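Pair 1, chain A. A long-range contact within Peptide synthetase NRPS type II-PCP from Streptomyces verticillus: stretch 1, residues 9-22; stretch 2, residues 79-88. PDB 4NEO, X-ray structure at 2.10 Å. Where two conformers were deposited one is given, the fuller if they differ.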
# COMPACT_ATOMS: atom_id res chain seq x y z
N GLY A 9 -5.01 -17.67 8.92
CA GLY A 9 -5.94 -16.54 8.96
C GLY A 9 -5.28 -15.20 8.85
O GLY A 9 -5.71 -14.33 8.07
N GLU A 10 -4.21 -14.97 9.61
CA GLU A 10 -3.60 -13.64 9.56
C GLU A 10 -2.87 -13.42 8.22
O GLU A 10 -2.83 -12.29 7.71
CB GLU A 10 -2.68 -13.40 10.77
CG GLU A 10 -2.52 -11.90 11.08
CD GLU A 10 -3.69 -11.32 11.87
OE1 GLU A 10 -4.60 -12.06 12.30
OE2 GLU A 10 -3.69 -10.09 12.06
N ARG A 11 -2.31 -14.48 7.64
CA ARG A 11 -1.73 -14.35 6.30
C ARG A 11 -2.85 -13.99 5.28
O ARG A 11 -2.67 -13.18 4.42
CB ARG A 11 -1.07 -15.67 5.91
CG ARG A 11 -0.44 -15.69 4.51
CD ARG A 11 0.31 -17.01 4.20
NE ARG A 11 -0.57 -18.18 3.99
CZ ARG A 11 -0.62 -19.28 4.76
NH1 ARG A 11 -1.46 -20.27 4.45
NH2 ARG A 11 0.15 -19.42 5.85
N THR A 12 -3.99 -14.64 5.37
CA THR A 12 -5.15 -14.34 4.49
C THR A 12 -5.58 -12.90 4.68
O THR A 12 -5.71 -12.12 3.71
CB THR A 12 -6.28 -15.31 4.77
OG1 THR A 12 -5.77 -16.62 4.52
CG2 THR A 12 -7.55 -15.05 3.93
N ARG A 13 -5.75 -12.50 5.92
CA ARG A 13 -6.08 -11.09 6.20
C ARG A 13 -5.13 -10.09 5.55
O ARG A 13 -5.56 -9.08 4.90
CB ARG A 13 -6.12 -10.91 7.71
CG ARG A 13 -6.15 -9.47 8.15
CD ARG A 13 -6.24 -9.40 9.67
NE ARG A 13 -6.48 -8.00 10.02
CZ ARG A 13 -6.87 -7.56 11.22
NH1 ARG A 13 -7.10 -6.25 11.37
NH2 ARG A 13 -6.99 -8.40 12.24
N ARG A 14 -3.83 -10.31 5.73
CA ARG A 14 -2.83 -9.40 5.20
C ARG A 14 -2.77 -9.41 3.65
O ARG A 14 -2.64 -8.35 3.05
CB ARG A 14 -1.40 -9.70 5.74
CG ARG A 14 -0.45 -8.50 5.64
CD ARG A 14 1.05 -8.86 5.54
NE ARG A 14 1.31 -9.51 4.25
CZ ARG A 14 1.80 -8.95 3.14
NH1 ARG A 14 2.29 -7.71 3.07
NH2 ARG A 14 1.88 -9.72 2.09
N ARG A 15 -2.80 -10.60 3.03
CA ARG A 15 -2.81 -10.67 1.55
C ARG A 15 -4.01 -9.96 0.94
O ARG A 15 -3.86 -9.34 -0.09
CB ARG A 15 -2.78 -12.11 1.02
CG ARG A 15 -1.39 -12.67 1.13
CD ARG A 15 -1.38 -14.16 0.84
NE ARG A 15 -0.02 -14.69 0.83
CZ ARG A 15 0.27 -15.99 0.73
NH1 ARG A 15 1.55 -16.38 0.73
NH2 ARG A 15 -0.70 -16.90 0.64
N ALA A 16 -5.16 -9.99 1.61
CA ALA A 16 -6.31 -9.27 1.11
C ALA A 16 -6.06 -7.79 1.11
O ALA A 16 -6.38 -7.11 0.13
CB ALA A 16 -7.56 -9.58 1.91
N LEU A 17 -5.44 -7.27 2.16
CA LEU A 17 -5.11 -5.85 2.17
C LEU A 17 -4.09 -5.51 1.08
O LEU A 17 -4.19 -4.49 0.40
CB LEU A 17 -4.60 -5.41 3.55
CG LEU A 17 -4.17 -3.93 3.65
CD1 LEU A 17 -5.31 -2.98 3.37
CD2 LEU A 17 -3.66 -3.70 5.07
N GLU A 18 -3.08 -6.34 0.96
CA GLU A 18 -2.04 -6.14 -0.01
C GLU A 18 -2.58 -6.05 -1.45
O GLU A 18 -2.12 -5.22 -2.21
CB GLU A 18 -0.99 -7.25 0.06
CG GLU A 18 0.22 -7.05 -0.81
CD GLU A 18 1.17 -8.25 -0.75
OE1 GLU A 18 2.07 -8.26 0.07
OE2 GLU A 18 0.99 -9.21 -1.48
N ARG A 19 -3.51 -6.94 -1.79
CA ARG A 19 -4.19 -6.94 -3.08
C ARG A 19 -4.81 -5.56 -3.34
O ARG A 19 -4.61 -4.96 -4.39
CB ARG A 19 -5.34 -7.95 -3.04
CG ARG A 19 -5.25 -9.25 -3.84
CD ARG A 19 -6.73 -9.59 -4.18
NE ARG A 19 -7.58 -8.77 -3.31
CZ ARG A 19 -8.28 -9.22 -2.28
NH1 ARG A 19 -8.87 -8.37 -1.48
NH2 ARG A 19 -8.30 -10.50 -2.02
N ASP A 20 -5.58 -5.08 -2.37
CA ASP A 20 -6.26 -3.80 -2.52
C ASP A 20 -5.29 -2.63 -2.62
O ASP A 20 -5.51 -1.70 -3.37
CB ASP A 20 -7.27 -3.54 -1.39
CG ASP A 20 -8.57 -4.42 -1.50
OD1 ASP A 20 -8.80 -5.12 -2.50
OD2 ASP A 20 -9.36 -4.37 -0.54
N ILE A 21 -4.24 -2.61 -1.79
CA ILE A 21 -3.27 -1.53 -1.88
C ILE A 21 -2.57 -1.58 -3.27
O ILE A 21 -2.41 -0.53 -3.91
CB ILE A 21 -2.25 -1.57 -0.71
CG1 ILE A 21 -2.99 -1.24 0.58
CG2 ILE A 21 -1.10 -0.62 -0.94
CD1 ILE A 21 -2.11 -1.32 1.84
N ALA A 22 -2.21 -2.76 -3.75
CA ALA A 22 -1.57 -2.85 -5.05
C ALA A 22 -2.48 -2.25 -6.14
O ALA A 22 -1.99 -1.55 -7.01
CB ALA A 22 -1.21 -4.28 -5.39
N MSE A 79 4.30 -1.33 2.68
CA MSE A 79 3.23 -0.45 3.13
C MSE A 79 2.14 -1.23 3.78
O MSE A 79 1.60 -0.81 4.82
CB MSE A 79 2.73 0.42 1.99
CG MSE A 79 1.61 1.37 2.43
SE MSE A 79 1.17 2.56 0.89
CE MSE A 79 0.16 3.81 1.97
N THR A 80 1.79 -2.35 3.16
CA THR A 80 0.77 -3.25 3.68
C THR A 80 1.10 -3.67 5.11
O THR A 80 0.27 -3.62 6.03
CB THR A 80 0.61 -4.49 2.76
OG1 THR A 80 0.13 -4.03 1.49
CG2 THR A 80 -0.41 -5.46 3.34
N ASP A 81 2.33 -4.11 5.29
CA ASP A 81 2.78 -4.58 6.58
C ASP A 81 2.74 -3.47 7.59
O ASP A 81 2.34 -3.72 8.72
CB ASP A 81 4.20 -5.19 6.52
CG ASP A 81 4.19 -6.65 5.98
OD1 ASP A 81 3.14 -7.17 5.51
OD2 ASP A 81 5.25 -7.30 6.01
N HIS A 82 3.14 -2.25 7.22
CA HIS A 82 3.21 -1.07 8.12
C HIS A 82 1.80 -0.56 8.46
O HIS A 82 1.58 0.10 9.49
CB HIS A 82 3.95 0.07 7.41
CG HIS A 82 5.12 0.68 8.15
ND1 HIS A 82 6.05 -0.06 8.86
CD2 HIS A 82 5.59 1.96 8.16
CE1 HIS A 82 6.99 0.74 9.33
NE2 HIS A 82 6.73 1.97 8.92
N VAL A 83 0.86 -0.75 7.53
CA VAL A 83 -0.55 -0.48 7.81
C VAL A 83 -1.14 -1.64 8.63
O VAL A 83 -1.78 -1.39 9.60
CB VAL A 83 -1.35 -0.22 6.53
CG1 VAL A 83 -2.83 -0.14 6.81
CG2 VAL A 83 -0.84 1.00 5.77
N HIS A 84 -0.94 -2.89 8.23
CA HIS A 84 -1.57 -4.12 8.87
C HIS A 84 -1.23 -4.28 10.32
O HIS A 84 -2.01 -4.96 11.06
CB HIS A 84 -1.24 -5.45 8.05
CG HIS A 84 -1.66 -6.76 8.72
ND1 HIS A 84 -2.94 -7.30 8.60
CD2 HIS A 84 -0.94 -7.66 9.44
CE1 HIS A 84 -2.98 -8.45 9.26
NE2 HIS A 84 -1.79 -8.70 9.77
N ALA A 85 -0.08 -3.65 10.67
CA ALA A 85 0.47 -3.53 12.04
C ALA A 85 -0.36 -2.57 12.85
O ALA A 85 -0.81 -2.91 13.96
CB ALA A 85 1.92 -3.03 12.02
N THR A 86 -0.50 -1.37 12.33
CA THR A 86 -1.34 -0.33 12.94
C THR A 86 -2.75 -0.85 13.35
O THR A 86 -3.20 -0.75 14.51
CB THR A 86 -1.45 0.80 11.93
OG1 THR A 86 -0.14 1.38 11.79
CG2 THR A 86 -2.50 1.82 12.34
N LEU A 87 -3.41 -1.47 12.39
CA LEU A 87 -4.64 -2.21 12.65
C LEU A 87 -4.51 -3.48 13.60
O LEU A 87 -5.52 -4.14 13.81
CB LEU A 87 -5.32 -2.63 11.29
CG LEU A 87 -5.27 -1.83 9.94
CD1 LEU A 87 -5.97 -2.63 8.81
CD2 LEU A 87 -5.74 -0.36 10.05
N THR A 88 -3.33 -3.80 14.17
CA THR A 88 -3.11 -5.01 15.02
C THR A 88 -2.21 -4.70 16.26
O THR A 88 -2.16 -3.57 16.77
CB THR A 88 -2.48 -6.25 14.24
OG1 THR A 88 -3.10 -6.50 12.95
CG2 THR A 88 -2.57 -7.54 15.10
O HOH W 1 -5.76 -5.90 7.70

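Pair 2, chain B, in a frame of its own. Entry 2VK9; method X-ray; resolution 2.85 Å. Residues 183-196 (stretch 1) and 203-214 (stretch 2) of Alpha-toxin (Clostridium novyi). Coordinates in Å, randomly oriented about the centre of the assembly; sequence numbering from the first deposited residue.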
# COMPACT_ATOMS: atom_id res chain seq x y z
N ARG B 183 -17.03 -8.42 20.03
CA ARG B 183 -16.83 -9.12 21.31
C ARG B 183 -15.72 -10.17 21.24
O ARG B 183 -14.95 -10.32 22.19
CB ARG B 183 -18.14 -9.77 21.78
CG ARG B 183 -18.91 -8.95 22.79
CD ARG B 183 -20.31 -9.53 23.00
NE ARG B 183 -21.05 -8.77 24.01
CZ ARG B 183 -22.35 -8.46 23.91
NH1 ARG B 183 -23.06 -8.82 22.85
NH2 ARG B 183 -22.93 -7.76 24.89
N TYR B 184 -15.65 -10.89 20.12
CA TYR B 184 -14.61 -11.87 19.90
C TYR B 184 -13.25 -11.20 19.88
O TYR B 184 -12.33 -11.62 20.58
CB TYR B 184 -14.84 -12.61 18.58
CG TYR B 184 -16.03 -13.56 18.57
CD1 TYR B 184 -16.61 -13.96 17.36
CD2 TYR B 184 -16.56 -14.07 19.75
CE1 TYR B 184 -17.70 -14.84 17.34
CE2 TYR B 184 -17.64 -14.94 19.73
CZ TYR B 184 -18.21 -15.32 18.53
OH TYR B 184 -19.28 -16.19 18.52
N LYS B 185 -13.14 -10.13 19.10
CA LYS B 185 -11.89 -9.37 18.96
C LYS B 185 -11.47 -8.82 20.31
O LYS B 185 -10.29 -8.75 20.62
CB LYS B 185 -12.06 -8.23 17.96
CG LYS B 185 -12.23 -8.69 16.53
CD LYS B 185 -12.37 -7.51 15.59
CE LYS B 185 -11.78 -7.84 14.22
NZ LYS B 185 -11.48 -6.62 13.42
N ARG B 186 -12.46 -8.43 21.11
CA ARG B 186 -12.20 -7.80 22.38
C ARG B 186 -11.68 -8.81 23.39
O ARG B 186 -10.82 -8.50 24.22
CB ARG B 186 -13.44 -7.09 22.90
CG ARG B 186 -13.08 -5.85 23.66
CD ARG B 186 -14.27 -5.18 24.30
NE ARG B 186 -13.80 -4.39 25.44
CZ ARG B 186 -13.94 -4.75 26.71
NH1 ARG B 186 -14.57 -5.88 27.03
NH2 ARG B 186 -13.46 -3.98 27.67
N GLU B 187 -12.20 -10.04 23.32
CA GLU B 187 -11.76 -11.11 24.21
C GLU B 187 -10.43 -11.71 23.78
O GLU B 187 -9.65 -12.16 24.62
CB GLU B 187 -12.84 -12.18 24.34
CG GLU B 187 -13.95 -11.75 25.30
CD GLU B 187 -15.02 -12.80 25.50
OE1 GLU B 187 -15.53 -13.34 24.48
OE2 GLU B 187 -15.35 -13.08 26.68
N LEU B 188 -10.17 -11.69 22.47
CA LEU B 188 -8.88 -12.09 21.95
C LEU B 188 -7.80 -11.12 22.42
O LEU B 188 -6.71 -11.55 22.77
CB LEU B 188 -8.89 -12.21 20.42
CG LEU B 188 -7.57 -12.63 19.75
CD1 LEU B 188 -7.21 -14.08 20.00
CD2 LEU B 188 -7.59 -12.36 18.27
N LYS B 189 -8.11 -9.83 22.44
CA LYS B 189 -7.14 -8.85 22.91
C LYS B 189 -6.84 -9.00 24.39
O LYS B 189 -5.71 -8.83 24.82
CB LYS B 189 -7.57 -7.41 22.60
CG LYS B 189 -6.41 -6.41 22.72
CD LYS B 189 -6.88 -4.96 22.84
CE LYS B 189 -5.71 -4.03 23.15
NZ LYS B 189 -4.55 -4.23 22.21
N MET B 190 -7.87 -9.33 25.17
CA MET B 190 -7.67 -9.64 26.59
C MET B 190 -6.72 -10.81 26.76
O MET B 190 -5.80 -10.74 27.58
CB MET B 190 -9.01 -9.90 27.28
CG MET B 190 -9.63 -8.65 27.91
SD MET B 190 -11.42 -8.78 28.25
CE MET B 190 -11.46 -10.07 29.53
N LEU B 191 -6.94 -11.88 25.99
CA LEU B 191 -6.05 -13.04 26.00
C LEU B 191 -4.63 -12.67 25.64
O LEU B 191 -3.69 -13.00 26.37
CB LEU B 191 -6.54 -14.10 25.02
CG LEU B 191 -7.44 -15.25 25.50
CD1 LEU B 191 -7.39 -16.36 24.46
CD2 LEU B 191 -7.04 -15.80 26.87
N TYR B 192 -4.49 -11.99 24.50
CA TYR B 192 -3.20 -11.59 23.96
C TYR B 192 -2.35 -10.83 24.98
O TYR B 192 -1.18 -11.17 25.20
CB TYR B 192 -3.40 -10.76 22.69
CG TYR B 192 -2.11 -10.23 22.12
CD1 TYR B 192 -1.27 -11.04 21.37
CD2 TYR B 192 -1.72 -8.91 22.36
CE1 TYR B 192 -0.08 -10.56 20.86
CE2 TYR B 192 -0.53 -8.42 21.85
CZ TYR B 192 0.28 -9.26 21.10
OH TYR B 192 1.47 -8.79 20.59
N GLU B 193 -2.94 -9.83 25.61
CA GLU B 193 -2.21 -8.99 26.56
C GLU B 193 -1.64 -9.82 27.71
O GLU B 193 -0.58 -9.49 28.24
CB GLU B 193 -3.10 -7.85 27.09
CG GLU B 193 -3.50 -6.80 26.03
CD GLU B 193 -2.31 -6.05 25.40
OE1 GLU B 193 -1.30 -5.83 26.11
OE2 GLU B 193 -2.40 -5.68 24.21
N ASN B 194 -2.35 -10.89 28.07
CA ASN B 194 -1.96 -11.73 29.20
C ASN B 194 -0.91 -12.76 28.83
O ASN B 194 -0.17 -13.23 29.69
CB ASN B 194 -3.19 -12.43 29.78
CG ASN B 194 -4.05 -11.49 30.64
OD1 ASN B 194 -4.85 -11.96 31.46
ND2 ASN B 194 -3.91 -10.17 30.45
N MET B 195 -0.83 -13.10 27.55
CA MET B 195 0.04 -14.18 27.10
C MET B 195 1.28 -13.72 26.34
O MET B 195 2.24 -14.48 26.21
CB MET B 195 -0.75 -15.17 26.25
CG MET B 195 -1.71 -16.03 27.04
SD MET B 195 -2.41 -17.38 26.08
CE MET B 195 -3.84 -16.57 25.37
N LYS B 196 1.27 -12.48 25.85
CA LYS B 196 2.26 -12.01 24.87
C LYS B 196 3.72 -12.08 25.32
O LYS B 196 4.61 -12.19 24.48
CB LYS B 196 1.93 -10.60 24.38
CG LYS B 196 1.94 -9.55 25.47
CD LYS B 196 1.86 -8.16 24.90
CE LYS B 196 1.80 -7.14 26.02
NZ LYS B 196 1.46 -5.78 25.51
N ASP B 203 0.44 -19.50 19.31
CA ASP B 203 0.10 -20.14 20.57
C ASP B 203 -1.15 -19.50 21.16
O ASP B 203 -2.03 -20.20 21.66
CB ASP B 203 1.26 -20.08 21.56
CG ASP B 203 2.47 -20.93 21.12
OD1 ASP B 203 2.27 -22.03 20.52
OD2 ASP B 203 3.62 -20.49 21.37
N ILE B 204 -1.23 -18.18 21.07
CA ILE B 204 -2.37 -17.42 21.56
C ILE B 204 -3.63 -17.76 20.77
O ILE B 204 -4.71 -17.95 21.33
CB ILE B 204 -2.09 -15.91 21.51
CG1 ILE B 204 -0.92 -15.59 22.44
CG2 ILE B 204 -3.33 -15.12 21.90
CD1 ILE B 204 -0.37 -14.19 22.32
N ILE B 205 -3.48 -17.86 19.46
CA ILE B 205 -4.60 -18.26 18.63
C ILE B 205 -5.06 -19.66 19.01
O ILE B 205 -6.25 -19.85 19.27
CB ILE B 205 -4.28 -18.14 17.13
CG1 ILE B 205 -4.06 -16.67 16.76
CG2 ILE B 205 -5.40 -18.75 16.31
CD1 ILE B 205 -3.54 -16.47 15.36
N ILE B 206 -4.14 -20.63 19.09
CA ILE B 206 -4.49 -22.01 19.47
C ILE B 206 -5.26 -22.03 20.78
O ILE B 206 -6.22 -22.77 20.94
CB ILE B 206 -3.25 -22.94 19.54
CG1 ILE B 206 -2.68 -23.16 18.14
CG2 ILE B 206 -3.60 -24.30 20.14
CD1 ILE B 206 -1.38 -23.87 18.12
N ASN B 207 -4.84 -21.19 21.72
CA ASN B 207 -5.53 -21.06 23.00
C ASN B 207 -6.96 -20.56 22.81
O ASN B 207 -7.91 -21.13 23.35
CB ASN B 207 -4.75 -20.12 23.92
CG ASN B 207 -5.02 -20.38 25.38
OD1 ASN B 207 -6.11 -20.13 25.87
ND2 ASN B 207 -4.01 -20.88 26.10
N PHE B 208 -7.09 -19.51 22.01
CA PHE B 208 -8.36 -18.84 21.77
C PHE B 208 -9.36 -19.74 21.05
O PHE B 208 -10.52 -19.82 21.45
CB PHE B 208 -8.11 -17.56 20.97
CG PHE B 208 -9.36 -16.82 20.62
CD1 PHE B 208 -10.06 -16.10 21.59
CD2 PHE B 208 -9.82 -16.81 19.30
CE1 PHE B 208 -11.22 -15.40 21.27
CE2 PHE B 208 -10.98 -16.12 18.96
CZ PHE B 208 -11.68 -15.41 19.94
N LEU B 209 -8.91 -20.41 20.00
CA LEU B 209 -9.80 -21.24 19.21
C LEU B 209 -10.27 -22.51 19.92
O LEU B 209 -11.37 -22.98 19.66
CB LEU B 209 -9.18 -21.59 17.86
CG LEU B 209 -8.98 -20.41 16.91
CD1 LEU B 209 -8.47 -20.90 15.57
CD2 LEU B 209 -10.25 -19.60 16.73
N SER B 210 -9.46 -23.06 20.82
CA SER B 210 -9.86 -24.26 21.55
C SER B 210 -10.73 -23.96 22.77
O SER B 210 -11.69 -24.68 23.04
CB SER B 210 -8.65 -25.06 22.00
OG SER B 210 -7.99 -24.37 23.05
N ASN B 211 -10.40 -22.90 23.50
CA ASN B 211 -11.20 -22.52 24.67
C ASN B 211 -12.53 -21.84 24.33
O ASN B 211 -13.50 -22.01 25.06
CB ASN B 211 -10.39 -21.69 25.66
CG ASN B 211 -9.26 -22.48 26.30
OD1 ASN B 211 -9.49 -23.38 27.11
ND2 ASN B 211 -8.03 -22.16 25.93
N TYR B 212 -12.58 -21.08 23.24
CA TYR B 212 -13.80 -20.34 22.89
C TYR B 212 -14.69 -21.03 21.87
O TYR B 212 -15.90 -20.95 21.98
CB TYR B 212 -13.47 -18.91 22.46
CG TYR B 212 -13.25 -17.97 23.62
CD1 TYR B 212 -12.05 -17.98 24.34
CD2 TYR B 212 -14.24 -17.07 24.01
CE1 TYR B 212 -11.83 -17.11 25.43
CE2 TYR B 212 -14.04 -16.19 25.10
CZ TYR B 212 -12.84 -16.22 25.80
OH TYR B 212 -12.64 -15.36 26.86
N PHE B 213 -14.10 -21.70 20.89
CA PHE B 213 -14.91 -22.40 19.88
C PHE B 213 -14.74 -23.92 19.87
O PHE B 213 -15.25 -24.60 18.98
CB PHE B 213 -14.64 -21.83 18.49
CG PHE B 213 -14.82 -20.34 18.39
CD1 PHE B 213 -13.83 -19.55 17.80
CD2 PHE B 213 -15.97 -19.72 18.86
CE1 PHE B 213 -13.98 -18.17 17.70
CE2 PHE B 213 -16.13 -18.34 18.76
CZ PHE B 213 -15.13 -17.56 18.17
N LYS B 214 -14.03 -24.45 20.86
CA LYS B 214 -13.73 -25.89 20.96
C LYS B 214 -13.09 -26.53 19.71
O LYS B 214 -13.37 -27.68 19.37
CB LYS B 214 -14.96 -26.69 21.45
CG LYS B 214 -15.32 -26.43 22.90
CD LYS B 214 -16.37 -27.43 23.40
CE LYS B 214 -16.94 -27.04 24.78
NZ LYS B 214 -18.01 -27.99 25.23

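Two helices cross at a steep angle in both proteins, and the backbones superpose with an RMSD of 0.4 Å over 14 central residues. In pair 1 the helix axes approach to 9.5 Å with 126° between their N-to-C directions; in pair 2 the values are 10.1 Å and 135°. The buried surface is also similar, 622 Å² in pair 1 and 680 Å² in pair 2. In each case the first helix offers side chains three or four residues apart, the spacing that keeps them on one side of a helix: Glu10(A), Arg13(A), Arg14(A), Leu17(A), Glu18(A) and Ile21(A) match Tyr184(B), Glu187(B), Leu188(B), Leu191(B), Tyr192(B) and Met195(B). From the second helix, Thr80(A) and His84(A) match Ile204(B) and Phe208(B), all four pointing toward the partner.

The central ring is the clearest common feature. His84(A) and Phe208(B) both have chi1 in the t well, and their side-chain centres lie 0.7 Å apart after superposition. In pair 1 the ring sits among Glu10(A), Arg13(A), Arg14(A) and Leu17(A), and the aliphatic part of Arg14(A) covers one face, with CG of Arg14(A) 3.9 Å from the centroid of the His84(A) ring. Leu188(B) does the same work in pair 2: its CD1 lies 3.9 Å from the centroid of the Phe208(B) ring, again over the face. A long charged side chain and a short branched one thus both supply a CH group to the ring.

Beyond that group they diverge. Arg14(A) carries its guanidinium onward to a salt bridge, NH1 of Arg14(A) donating a hydrogen bond to OD1 of Asp81(A) at 2.6 Å, while its NH2 makes a very short 2.5 Å bond to OE1 of Glu18(A) on its own helix. Leu188(B) ends in methyls, and pair 2 has no hydrogen bond between its stretches. The match of Asp81(A), Ile205(B), points away from the first helix.

One turn along, Thr80(A) fits among Arg14(A), Leu17(A), Glu18(A) and Ile21(A). Its OG1 lies 3.5 Å from CD1 of Ile21(A) and is hydrogen-bonded elsewhere in the structure. The larger Ile204(B) fills the matching site with hydrocarbon: its CD1 reaches CD1 of Tyr192(B) at 3.4 Å, and its CG2 meets CE of Met195(B) at 3.8 Å. Between the two sites a leucine is kept: CD2 of Leu17(A) touches CG1 of Val83(A) at 4.0 Å, and CD1 of Leu191(B) touches CB of Phe208(B) at 3.8 Å.

At the start of the first stretch the chemistry differs again. In pair 1, OE2 of Glu10(A) lies 3.3 Å from NE2 of His84(A), and a water bridges NE of Arg13(A) and ND1 of His84(A). In pair 2, Tyr184(B) presents its ring face to the edge of Phe213(B), the match of Thr88(A), with planes at 82° and centroids 5.0 Å apart.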